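PDB 3JUR: Exo-poly-alpha-D-galacturonosidase from Thermotoga maritima, which probably hydrolyses polygalacturonic acid of pectin, releasing galacturonate from chain ends, as a hyperthermoactive tetrameric glycosidase of family 28. Local coordinates for residues N200-V206 with N223-I229; F192-C198 with C215-S221; L370-S375 with L395-K401. One frame throughout, in Å; residues are numbered along the deposited sequence.

Interaction 1: N200-V206 with N223-I229; sequences NVLVEGV and NVIIRNI
Asn200-Val206 and Asn223-Ile229 are corresponding strands of two successive coils in the parallel beta-helix of this family 28 enzyme. Strands 201-204 and 224-227 lie 4.7 Å apart with N-to-C directions only 4° from parallel. Four strong backbone bonds join them, running from Val201 N to Asn223 O at one end to Arg227 N to Val203 O at the other; a weaker one from Gly205 N to Arg227 O follows.

At the corner, Asn223 ND2 donates to Asn200 OD1 over 2.8 Å. The donor stands above the carbonyl plane, the two amides being turned 65° against each other. With Asn223 CG anti to its own N (chi1 -179°), the amide reaches back toward Asn200, whose ND2 continues to Asn124 in the preceding coil, as in an asparagine ladder.

Val201, Val203, Val224 and Ile226 form one face, where Val201 CG1 meets Val224 CG1 at 4.2 Å. On the other face Leu202 CD1 packs 3.6 Å from Ile225 CG2 and also lies over the Arg227 guanidinium. Beside it, the bent Arg227 chain brings NH1 to Glu204 OE2 at 2.9 Å; the carboxylate oxygen sits at the guanidinium edge, near its plane.

Because NH1 also bridges to Glu20, one arginine cation probably offsets two carboxylates, tying both coils to the N-terminal segment.

Interaction 2: F192-C198 with C215-S221; sequences FVQFYRC and CIHPVLS. Unlike the reference sequence in segment 215-221: Ile216 (reference Val).
Ser221 OG accepts the backbone N-H of Cys198 at 3.0 Å along a nearly straight path (161°), and the same hydroxyl donates to Val219 O within its own segment. The torsion that sets OG anti to the Ser221 carbonyl carbon (chi1 -69°) puts it beside its own backbone N, within reach of both Cys198 N and Val219 O. Val219 O receives a second donor, Arg197 N at 2.8 Å, while OG comes to it from well above the carbonyl plane. Replacing Ser221 by an alanine would remove OG, and the buried Cys198 N-H would probably lose its acceptor and Val219 O one of its two donors.

Further back the ladder continues with Val219 N to Phe195 O, His217 N to Val193 O at 2.7 Å and Val193 N to Cys215 O. One rung is weak: Phe195 N stands 3.4 Å from His217 O. The pairing is parallel, strand 193-196 with strand 216-219, as expected for adjacent coils of the beta-helix.

On the face of Gln194 and Tyr196, the Gln194 and His217 side chains run side by side with their planes 61° apart; Gln194 OE1 bonds to Thr103, His217 NE2 to Glu244 and His217 ND1 to Ser191. Val219 CG1 lies over one face of the Tyr196 ring, 4.0 Å from its centroid, a CH-pi contact, while the Tyr196 hydroxyl bonds to Glu109. Outside the strands Arg197 CG runs beside Leu220 CB at 3.9 Å, and the guanidinium bridges to Asp121. The other face is apolar: Val193 CB approaches Ile216 CG1 at 4.5 Å, and Phe195 and Ile216 touch Val203 of strand 201-204.

Interaction 3: L370-S375 with L395-K401; sequences LPVVRS and LENDYVK
Leu370 and Asn397 cross at about a right angle, with both methyls of the leucine on one side of the asparagine amide plane: CD2 lies 3.5 Å from Asn397 OD1, and Leu370 CD1 is closest to ND2. Leu370 CG is anti to its carbonyl carbon (chi1 -63°), which takes CD2 on to Leu395 CD1 at 3.9 Å. The type I turn from Leu395 to Asp398 carries both partners and is closed by backbone bonds between its end residues.

For Asp398, CG anti to the backbone N (chi1 -171°) drives the carboxylate in among Leu370 CB, the Pro371 ring and the Pro371 carbonyl. Asp398 OD2 comes 2.5 Å from Pro371 O, so the acid probably holds a proton. A water bound by Val373 N at 2.9 Å lies close to both Asp398 OD1 and Tyr399 O, bridging the two segments where no direct backbone bond joins them.

Beyond the water, parallel strands 372-379 and 400-406 of neighbouring beta-helix coils begin to pair, loosely: Lys401 N donates to Val373 O almost straight (171°) at 3.1 Å, while Ser375 N to Lys401 O is more bent. Bending at its last torsion, the Lys401 chain folds back to give NZ to Tyr399 O, and the Arg374 chain turns off to a salt bridge with Glu339.

Val373 and Val400, buried, touch Ile358 of strand 357-359 and Leu360, with strand 337-349 flanking the Val372-Ser375 side and Phe421 joined to Val400 by a backbone hydrogen bond.

In the fold
Interactions 1 and 2 are on two faces of the same pair of coils: strand 193-196 runs on to 201-204 and strand 216-219 to 224-233, so their segments alternate along the chain. Their centres are 12 Å apart, and they meet in the interior, where Phe195 CZ lies 3.5 Å from Val201 CG1 and Ile216 CD1 the same distance from Ile229 CD1. Interaction 3 comes later in sequence, with its centre about 34 Å from that of interaction 1, across the chain's centre, and 30 Å from that of interaction 2; it touches neither. It has the same parallel pairing, here between strands 372-379 and 400-406, consistent with a solenoid in which each coil pairs with the next.

Interaction 1: N200-V206 with N223-I229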
loop_
_atom_site.group_PDB
_atom_site.type_symbol
_atom_site.label_atom_id
_atom_site.label_comp_id
_atom_site.label_asym_id
_atom_site.label_seq_id
_atom_site.Cartn_x
_atom_site.Cartn_y
_atom_site.Cartn_z
ATOM N N ASN D 200 -27.873 -38.962 13.785
ATOM C CA ASN D 200 -26.593 -39.643 14.049
ATOM C C ASN D 200 -26.051 -40.340 12.807
ATOM O O ASN D 200 -26.165 -41.567 12.657
ATOM C CB ASN D 200 -26.698 -40.648 15.212
ATOM C CG ASN D 200 -27.419 -40.083 16.421
ATOM O OD1 ASN D 200 -27.471 -38.872 16.622
ATOM N ND2 ASN D 200 -27.986 -40.967 17.234
ATOM N N VAL D 201 -25.460 -39.549 11.923
ATOM C CA VAL D 201 -24.997 -40.030 10.634
ATOM C C VAL D 201 -23.524 -39.691 10.474
ATOM O O VAL D 201 -23.094 -38.582 10.798
ATOM C CB VAL D 201 -25.820 -39.403 9.476
ATOM C CG1 VAL D 201 -25.180 -39.695 8.129
ATOM C CG2 VAL D 201 -27.264 -39.907 9.503
ATOM N N LEU D 202 -22.757 -40.656 9.981
ATOM C CA LEU D 202 -21.340 -40.466 9.708
ATOM C C LEU D 202 -21.023 -40.911 8.287
ATOM O O LEU D 202 -21.429 -41.989 7.875
ATOM C CB LEU D 202 -20.497 -41.262 10.713
ATOM C CG LEU D 202 -18.991 -41.423 10.484
ATOM C CD1 LEU D 202 -18.270 -40.088 10.539
ATOM C CD2 LEU D 202 -18.401 -42.382 11.508
ATOM N N VAL D 203 -20.319 -40.070 7.540
ATOM C CA VAL D 203 -19.744 -40.464 6.258
ATOM C C VAL D 203 -18.258 -40.137 6.312
ATOM O O VAL D 203 -17.877 -38.970 6.508
ATOM C CB VAL D 203 -20.387 -39.719 5.051
ATOM C CG1 VAL D 203 -19.700 -40.119 3.727
ATOM C CG2 VAL D 203 -21.889 -39.970 4.979
ATOM N N GLU D 204 -17.419 -41.154 6.144
ATOM C CA GLU D 204 -15.976 -40.951 6.253
ATOM C C GLU D 204 -15.165 -41.819 5.303
ATOM O O GLU D 204 -15.601 -42.900 4.911
ATOM C CB GLU D 204 -15.496 -41.150 7.703
ATOM C CG GLU D 204 -15.669 -42.565 8.260
ATOM C CD GLU D 204 -14.932 -42.783 9.580
ATOM O OE1 GLU D 204 -14.794 -43.951 10.006
ATOM O OE2 GLU D 204 -14.475 -41.794 10.191
ATOM N N GLY D 205 -13.992 -41.322 4.926
ATOM C CA GLY D 205 -12.999 -42.130 4.224
ATOM C C GLY D 205 -13.186 -42.278 2.722
ATOM O O GLY D 205 -12.218 -42.211 1.970
ATOM N N VAL D 206 -14.426 -42.486 2.289
ATOM C CA VAL D 206 -14.715 -42.871 0.901
ATOM C C VAL D 206 -14.440 -41.788 -0.144
ATOM O O VAL D 206 -14.475 -40.592 0.153
ATOM C CB VAL D 206 -16.171 -43.385 0.743
ATOM C CG1 VAL D 206 -16.385 -44.652 1.564
ATOM C CG2 VAL D 206 -17.182 -42.300 1.125
ATOM N N ASN D 223 -27.213 -34.136 13.787
ATOM C CA ASN D 223 -25.974 -34.813 14.182
ATOM C C ASN D 223 -25.346 -35.588 13.018
ATOM O O ASN D 223 -25.372 -36.828 12.973
ATOM C CB ASN D 223 -26.179 -35.694 15.424
ATOM C CG ASN D 223 -24.902 -36.380 15.868
ATOM O OD1 ASN D 223 -23.805 -35.967 15.502
ATOM N ND2 ASN D 223 -25.040 -37.438 16.662
ATOM N N VAL D 224 -24.776 -34.835 12.078
ATOM C CA VAL D 224 -24.179 -35.410 10.883
ATOM C C VAL D 224 -22.684 -35.053 10.824
ATOM O O VAL D 224 -22.308 -33.885 10.981
ATOM C CB VAL D 224 -24.920 -34.924 9.600
ATOM C CG1 VAL D 224 -24.357 -35.588 8.348
ATOM C CG2 VAL D 224 -26.430 -35.161 9.712
ATOM N N ILE D 225 -21.844 -36.069 10.629
ATOM C CA ILE D 225 -20.402 -35.884 10.470
ATOM C C ILE D 225 -19.963 -36.398 9.091
ATOM O O ILE D 225 -20.222 -37.548 8.730
ATOM C CB ILE D 225 -19.592 -36.613 11.582
ATOM C CG1 ILE D 225 -19.921 -36.042 12.963
ATOM C CG2 ILE D 225 -18.093 -36.532 11.319
ATOM C CD1 ILE D 225 -19.503 -36.954 14.133
ATOM N N ILE D 226 -19.319 -35.529 8.322
ATOM C CA ILE D 226 -18.696 -35.933 7.067
ATOM C C ILE D 226 -17.238 -35.523 7.155
ATOM O O ILE D 226 -16.908 -34.340 7.305
ATOM C CB ILE D 226 -19.396 -35.324 5.843
ATOM C CG1 ILE D 226 -20.869 -35.738 5.821
ATOM C CG2 ILE D 226 -18.721 -35.783 4.547
ATOM C CD1 ILE D 226 -21.768 -34.749 5.126
ATOM N N ARG D 227 -16.359 -36.512 7.087
ATOM C CA ARG D 227 -14.969 -36.291 7.425
ATOM C C ARG D 227 -14.064 -37.190 6.598
ATOM O O ARG D 227 -14.404 -38.343 6.334
ATOM C CB ARG D 227 -14.798 -36.478 8.947
ATOM C CG ARG D 227 -13.731 -37.432 9.408
ATOM C CD ARG D 227 -14.324 -38.528 10.302
ATOM N NE ARG D 227 -14.707 -38.070 11.638
ATOM C CZ ARG D 227 -14.969 -38.873 12.674
ATOM N NH1 ARG D 227 -14.891 -40.197 12.557
ATOM N NH2 ARG D 227 -15.306 -38.347 13.838
ATOM N N ASN D 228 -12.931 -36.639 6.171
ATOM C CA ASN D 228 -11.915 -37.370 5.399
ATOM C C ASN D 228 -12.431 -38.113 4.159
ATOM O O ASN D 228 -11.957 -39.202 3.833
ATOM C CB ASN D 228 -11.085 -38.297 6.309
ATOM C CG ASN D 228 -10.298 -37.526 7.356
ATOM O OD1 ASN D 228 -10.731 -37.406 8.507
ATOM N ND2 ASN D 228 -9.152 -36.971 6.956
ATOM N N ILE D 229 -13.390 -37.506 3.467
ATOM C CA ILE D 229 -13.858 -38.033 2.189
ATOM C C ILE D 229 -13.284 -37.231 1.018
ATOM O O ILE D 229 -12.809 -36.106 1.193
ATOM C CB ILE D 229 -15.407 -38.062 2.088
ATOM C CG1 ILE D 229 -15.982 -36.646 2.037
ATOM C CG2 ILE D 229 -16.018 -38.877 3.224
ATOM C CD1 ILE D 229 -17.203 -36.532 1.186
#

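Interaction 2: F192-C198 with C215-S221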
loop_
_atom_site.group_PDB
_atom_site.type_symbol
_atom_site.label_atom_id
_atom_site.label_comp_id
_atom_site.label_asym_id
_atom_site.label_seq_id
_atom_site.Cartn_x
_atom_site.Cartn_y
_atom_site.Cartn_z
ATOM N N PHE D 192 -26.963 -38.572 -5.090
ATOM C CA PHE D 192 -26.115 -39.749 -4.932
ATOM C C PHE D 192 -26.362 -40.385 -3.552
ATOM O O PHE D 192 -27.058 -41.390 -3.448
ATOM C CB PHE D 192 -24.636 -39.392 -5.133
ATOM C CG PHE D 192 -23.736 -40.576 -5.413
ATOM C CD1 PHE D 192 -22.712 -40.463 -6.351
ATOM C CD2 PHE D 192 -23.894 -41.790 -4.742
ATOM C CE1 PHE D 192 -21.864 -41.538 -6.618
ATOM C CE2 PHE D 192 -23.048 -42.869 -4.996
ATOM C CZ PHE D 192 -22.032 -42.743 -5.941
ATOM N N VAL D 193 -25.799 -39.786 -2.503
ATOM C CA VAL D 193 -25.999 -40.268 -1.137
ATOM C C VAL D 193 -26.993 -39.344 -0.428
ATOM O O VAL D 193 -26.756 -38.140 -0.315
ATOM C CB VAL D 193 -24.651 -40.333 -0.346
ATOM C CG1 VAL D 193 -24.870 -40.844 1.079
ATOM C CG2 VAL D 193 -23.618 -41.193 -1.074
ATOM N N GLN D 194 -28.109 -39.903 0.034
ATOM C CA GLN D 194 -29.137 -39.102 0.690
ATOM C C GLN D 194 -29.603 -39.732 1.993
ATOM O O GLN D 194 -30.006 -40.893 2.027
ATOM C CB GLN D 194 -30.326 -38.834 -0.247
ATOM C CG GLN D 194 -31.321 -37.777 0.272
ATOM C CD GLN D 194 -32.418 -37.442 -0.734
ATOM O OE1 GLN D 194 -33.374 -38.199 -0.916
ATOM N NE2 GLN D 194 -32.284 -36.293 -1.387
ATOM N N PHE D 195 -29.499 -38.954 3.065
ATOM C CA PHE D 195 -30.077 -39.289 4.358
ATOM C C PHE D 195 -31.269 -38.365 4.545
ATOM O O PHE D 195 -31.114 -37.140 4.580
ATOM C CB PHE D 195 -29.057 -39.060 5.483
ATOM C CG PHE D 195 -27.786 -39.849 5.320
ATOM C CD1 PHE D 195 -27.698 -41.157 5.795
ATOM C CD2 PHE D 195 -26.674 -39.285 4.687
ATOM C CE1 PHE D 195 -26.529 -41.902 5.638
ATOM C CE2 PHE D 195 -25.497 -40.021 4.528
ATOM C CZ PHE D 195 -25.430 -41.338 5.002
ATOM N N TYR D 196 -32.457 -38.949 4.647
ATOM C CA TYR D 196 -33.691 -38.170 4.764
ATOM C C TYR D 196 -34.311 -38.328 6.151
ATOM O O TYR D 196 -34.702 -39.434 6.545
ATOM C CB TYR D 196 -34.689 -38.576 3.674
ATOM C CG TYR D 196 -35.485 -37.415 3.138
ATOM C CD1 TYR D 196 -35.122 -36.788 1.942
ATOM C CD2 TYR D 196 -36.587 -36.923 3.834
ATOM C CE1 TYR D 196 -35.848 -35.704 1.447
ATOM C CE2 TYR D 196 -37.322 -35.846 3.352
ATOM C CZ TYR D 196 -36.951 -35.242 2.160
ATOM O OH TYR D 196 -37.676 -34.171 1.696
ATOM N N ARG D 197 -34.381 -37.214 6.881
ATOM C CA ARG D 197 -34.895 -37.165 8.255
ATOM C C ARG D 197 -34.183 -38.170 9.174
ATOM O O ARG D 197 -34.824 -38.975 9.860
ATOM C CB ARG D 197 -36.418 -37.365 8.293
ATOM C CG ARG D 197 -37.231 -36.388 7.444
ATOM C CD ARG D 197 -38.721 -36.470 7.792
ATOM N NE ARG D 197 -39.291 -37.789 7.513
ATOM C CZ ARG D 197 -40.342 -38.017 6.725
ATOM N NH1 ARG D 197 -40.970 -37.013 6.128
ATOM N NH2 ARG D 197 -40.780 -39.257 6.547
ATOM N N CYS D 198 -32.853 -38.119 9.173
ATOM C CA CYS D 198 -32.052 -39.064 9.942
ATOM C C CYS D 198 -31.351 -38.392 11.115
ATOM O O CYS D 198 -31.130 -37.185 11.107
ATOM C CB CYS D 198 -31.021 -39.751 9.044
ATOM S SG CYS D 198 -31.733 -40.776 7.762
ATOM N N CYS D 215 -23.888 -34.848 -4.585
ATOM C CA CYS D 215 -23.112 -36.005 -4.130
ATOM C C CYS D 215 -23.523 -36.476 -2.744
ATOM O O CYS D 215 -23.926 -37.628 -2.581
ATOM C CB CYS D 215 -21.605 -35.751 -4.218
ATOM S SG CYS D 215 -20.991 -35.506 -5.914
ATOM N N ILE D 216 -23.433 -35.595 -1.753
ATOM C CA ILE D 216 -23.869 -35.924 -0.394
ATOM C C ILE D 216 -24.972 -34.978 0.072
ATOM O O ILE D 216 -24.746 -33.768 0.243
ATOM C CB ILE D 216 -22.700 -35.944 0.598
ATOM C CG1 ILE D 216 -21.684 -37.010 0.162
ATOM C CG2 ILE D 216 -23.217 -36.212 2.014
ATOM C CD1 ILE D 216 -20.583 -37.273 1.158
ATOM N N HIS D 217 -26.158 -35.543 0.284
ATOM C CA HIS D 217 -27.362 -34.743 0.486
ATOM C C HIS D 217 -28.141 -35.143 1.744
ATOM O O HIS D 217 -29.140 -35.857 1.654
ATOM C CB HIS D 217 -28.239 -34.810 -0.780
ATOM C CG HIS D 217 -29.377 -33.834 -0.800
ATOM N ND1 HIS D 217 -30.460 -33.976 -1.642
ATOM C CD2 HIS D 217 -29.606 -32.710 -0.079
ATOM C CE1 HIS D 217 -31.305 -32.983 -1.440
ATOM N NE2 HIS D 217 -30.811 -32.200 -0.495
ATOM N N PRO D 218 -27.675 -34.690 2.932
ATOM C CA PRO D 218 -28.478 -34.903 4.132
ATOM C C PRO D 218 -29.617 -33.893 4.188
ATOM O O PRO D 218 -29.404 -32.697 3.934
ATOM C CB PRO D 218 -27.487 -34.678 5.283
ATOM C CG PRO D 218 -26.394 -33.850 4.717
ATOM C CD PRO D 218 -26.420 -33.959 3.219
ATOM N N VAL D 219 -30.813 -34.378 4.509
ATOM C CA VAL D 219 -32.017 -33.553 4.510
ATOM C C VAL D 219 -32.746 -33.741 5.829
ATOM O O VAL D 219 -32.972 -34.873 6.261
ATOM C CB VAL D 219 -32.979 -33.924 3.342
ATOM C CG1 VAL D 219 -34.196 -32.997 3.315
ATOM C CG2 VAL D 219 -32.256 -33.896 1.997
ATOM N N LEU D 220 -33.106 -32.627 6.459
ATOM C CA LEU D 220 -33.892 -32.621 7.699
ATOM C C LEU D 220 -33.279 -33.548 8.743
ATOM O O LEU D 220 -33.981 -34.215 9.515
ATOM C CB LEU D 220 -35.355 -32.967 7.412
ATOM C CG LEU D 220 -36.160 -31.935 6.619
ATOM C CD1 LEU D 220 -37.416 -32.565 6.039
ATOM C CD2 LEU D 220 -36.511 -30.739 7.498
ATOM N N SER D 221 -31.950 -33.566 8.750
ATOM C CA SER D 221 -31.176 -34.478 9.572
ATOM C C SER D 221 -30.431 -33.734 10.671
ATOM O O SER D 221 -30.151 -32.534 10.557
ATOM C CB SER D 221 -30.198 -35.271 8.704
ATOM O OG SER D 221 -30.903 -36.183 7.878
#

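Interaction 3: L370-S375 with L395-K401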
loop_
_atom_site.group_PDB
_atom_site.type_symbol
_atom_site.label_atom_id
_atom_site.label_comp_id
_atom_site.label_asym_id
_atom_site.label_seq_id
_atom_site.Cartn_x
_atom_site.Cartn_y
_atom_site.Cartn_z
ATOM N N LEU D 370 -39.343 -11.063 0.359
ATOM C CA LEU D 370 -38.021 -10.448 0.459
ATOM C C LEU D 370 -37.152 -11.182 1.489
ATOM O O LEU D 370 -37.553 -11.334 2.640
ATOM C CB LEU D 370 -38.137 -8.951 0.793
ATOM C CG LEU D 370 -38.827 -8.024 -0.222
ATOM C CD1 LEU D 370 -39.286 -6.718 0.431
ATOM C CD2 LEU D 370 -37.945 -7.746 -1.444
ATOM N N PRO D 371 -35.971 -11.665 1.066
ATOM C CA PRO D 371 -35.096 -12.410 1.979
ATOM C C PRO D 371 -34.328 -11.500 2.936
ATOM O O PRO D 371 -33.906 -10.403 2.557
ATOM C CB PRO D 371 -34.132 -13.132 1.034
ATOM C CG PRO D 371 -34.113 -12.314 -0.201
ATOM C CD PRO D 371 -35.428 -11.608 -0.307
ATOM N N VAL D 372 -34.157 -11.955 4.170
ATOM C CA VAL D 372 -33.353 -11.224 5.137
ATOM C C VAL D 372 -31.914 -11.702 4.968
ATOM O O VAL D 372 -31.631 -12.881 5.166
ATOM C CB VAL D 372 -33.843 -11.461 6.594
ATOM C CG1 VAL D 372 -32.946 -10.724 7.590
ATOM C CG2 VAL D 372 -35.306 -11.028 6.761
ATOM N N VAL D 373 -31.020 -10.801 4.560
ATOM C CA VAL D 373 -29.600 -11.144 4.382
ATOM C C VAL D 373 -28.767 -10.162 5.194
ATOM O O VAL D 373 -28.636 -8.980 4.831
ATOM C CB VAL D 373 -29.156 -11.151 2.886
ATOM C CG1 VAL D 373 -27.703 -11.598 2.750
ATOM C CG2 VAL D 373 -30.061 -12.072 2.047
ATOM N N ARG D 374 -28.240 -10.650 6.319
ATOM C CA ARG D 374 -27.481 -9.816 7.258
ATOM C C ARG D 374 -26.470 -10.593 8.099
ATOM O O ARG D 374 -26.512 -11.829 8.161
ATOM C CB ARG D 374 -28.418 -8.999 8.159
ATOM C CG ARG D 374 -29.762 -9.643 8.419
ATOM C CD ARG D 374 -29.920 -10.253 9.797
ATOM N NE ARG D 374 -30.491 -9.301 10.748
ATOM C CZ ARG D 374 -31.407 -9.589 11.670
ATOM N NH1 ARG D 374 -31.901 -10.815 11.789
ATOM N NH2 ARG D 374 -31.842 -8.637 12.480
ATOM N N SER D 375 -25.560 -9.853 8.733
ATOM C CA SER D 375 -24.589 -10.406 9.687
ATOM C C SER D 375 -23.708 -11.503 9.098
ATOM O O SER D 375 -23.752 -12.665 9.524
ATOM C CB SER D 375 -25.303 -10.880 10.958
ATOM O OG SER D 375 -26.021 -9.796 11.506
ATOM N N LEU D 395 -31.386 -5.371 -2.803
ATOM C CA LEU D 395 -32.520 -4.775 -3.523
ATOM C C LEU D 395 -32.857 -3.408 -2.936
ATOM O O LEU D 395 -32.565 -3.149 -1.773
ATOM C CB LEU D 395 -33.737 -5.711 -3.481
ATOM C CG LEU D 395 -33.478 -7.175 -3.873
ATOM C CD1 LEU D 395 -34.605 -8.091 -3.397
ATOM C CD2 LEU D 395 -33.245 -7.314 -5.377
ATOM N N GLU D 396 -33.453 -2.539 -3.750
ATOM C CA GLU D 396 -33.857 -1.192 -3.330
ATOM C C GLU D 396 -34.714 -1.182 -2.044
ATOM O O GLU D 396 -34.533 -0.326 -1.172
ATOM C CB GLU D 396 -34.574 -0.473 -4.489
ATOM C CG GLU D 396 -35.139 0.892 -4.140
ATOM C CD GLU D 396 -35.220 1.851 -5.329
ATOM O OE1 GLU D 396 -35.166 1.397 -6.504
ATOM O OE2 GLU D 396 -35.341 3.073 -5.077
ATOM N N ASN D 397 -35.627 -2.141 -1.931
ATOM C CA ASN D 397 -36.441 -2.322 -0.727
ATOM C C ASN D 397 -35.934 -3.431 0.227
ATOM O O ASN D 397 -36.676 -3.900 1.094
ATOM C CB ASN D 397 -37.897 -2.601 -1.134
ATOM C CG ASN D 397 -38.036 -3.836 -2.018
ATOM O OD1 ASN D 397 -37.041 -4.466 -2.411
ATOM N ND2 ASN D 397 -39.271 -4.188 -2.334
ATOM N N ASP D 398 -34.680 -3.845 0.067
ATOM C CA ASP D 398 -34.112 -4.931 0.866
ATOM C C ASP D 398 -32.580 -4.900 0.775
ATOM O O ASP D 398 -31.971 -5.671 0.038
ATOM C CB ASP D 398 -34.679 -6.287 0.400
ATOM C CG ASP D 398 -34.311 -7.443 1.316
ATOM O OD1 ASP D 398 -33.804 -7.222 2.441
ATOM O OD2 ASP D 398 -34.536 -8.598 0.898
ATOM N N TYR D 399 -31.966 -3.980 1.509
ATOM C CA TYR D 399 -30.514 -3.880 1.568
ATOM C C TYR D 399 -29.888 -5.124 2.188
ATOM O O TYR D 399 -30.458 -5.710 3.109
ATOM C CB TYR D 399 -30.108 -2.676 2.418
ATOM C CG TYR D 399 -29.931 -1.365 1.674
ATOM C CD1 TYR D 399 -30.917 -0.879 0.810
ATOM C CD2 TYR D 399 -28.798 -0.586 1.877
ATOM C CE1 TYR D 399 -30.759 0.345 0.148
ATOM C CE2 TYR D 399 -28.634 0.639 1.219
ATOM C CZ TYR D 399 -29.613 1.090 0.361
ATOM O OH TYR D 399 -29.443 2.285 -0.287
ATOM N N VAL D 400 -28.717 -5.509 1.680
ATOM C CA VAL D 400 -27.806 -6.407 2.390
ATOM C C VAL D 400 -27.233 -5.622 3.589
ATOM O O VAL D 400 -26.730 -4.498 3.430
ATOM C CB VAL D 400 -26.677 -6.907 1.458
ATOM C CG1 VAL D 400 -25.738 -7.869 2.182
ATOM C CG2 VAL D 400 -27.256 -7.618 0.248
ATOM N N LYS D 401 -27.351 -6.187 4.789
ATOM C CA LYS D 401 -27.000 -5.456 6.008
ATOM C C LYS D 401 -25.885 -6.126 6.787
ATOM O O LYS D 401 -25.746 -7.359 6.763
ATOM C CB LYS D 401 -28.225 -5.301 6.921
ATOM C CG LYS D 401 -29.353 -4.454 6.343
ATOM C CD LYS D 401 -30.673 -4.790 7.033
ATOM C CE LYS D 401 -31.860 -3.987 6.477
ATOM N NZ LYS D 401 -32.376 -4.521 5.177
HETATM O O HOH W 1 -31.705 -8.043 4.014
#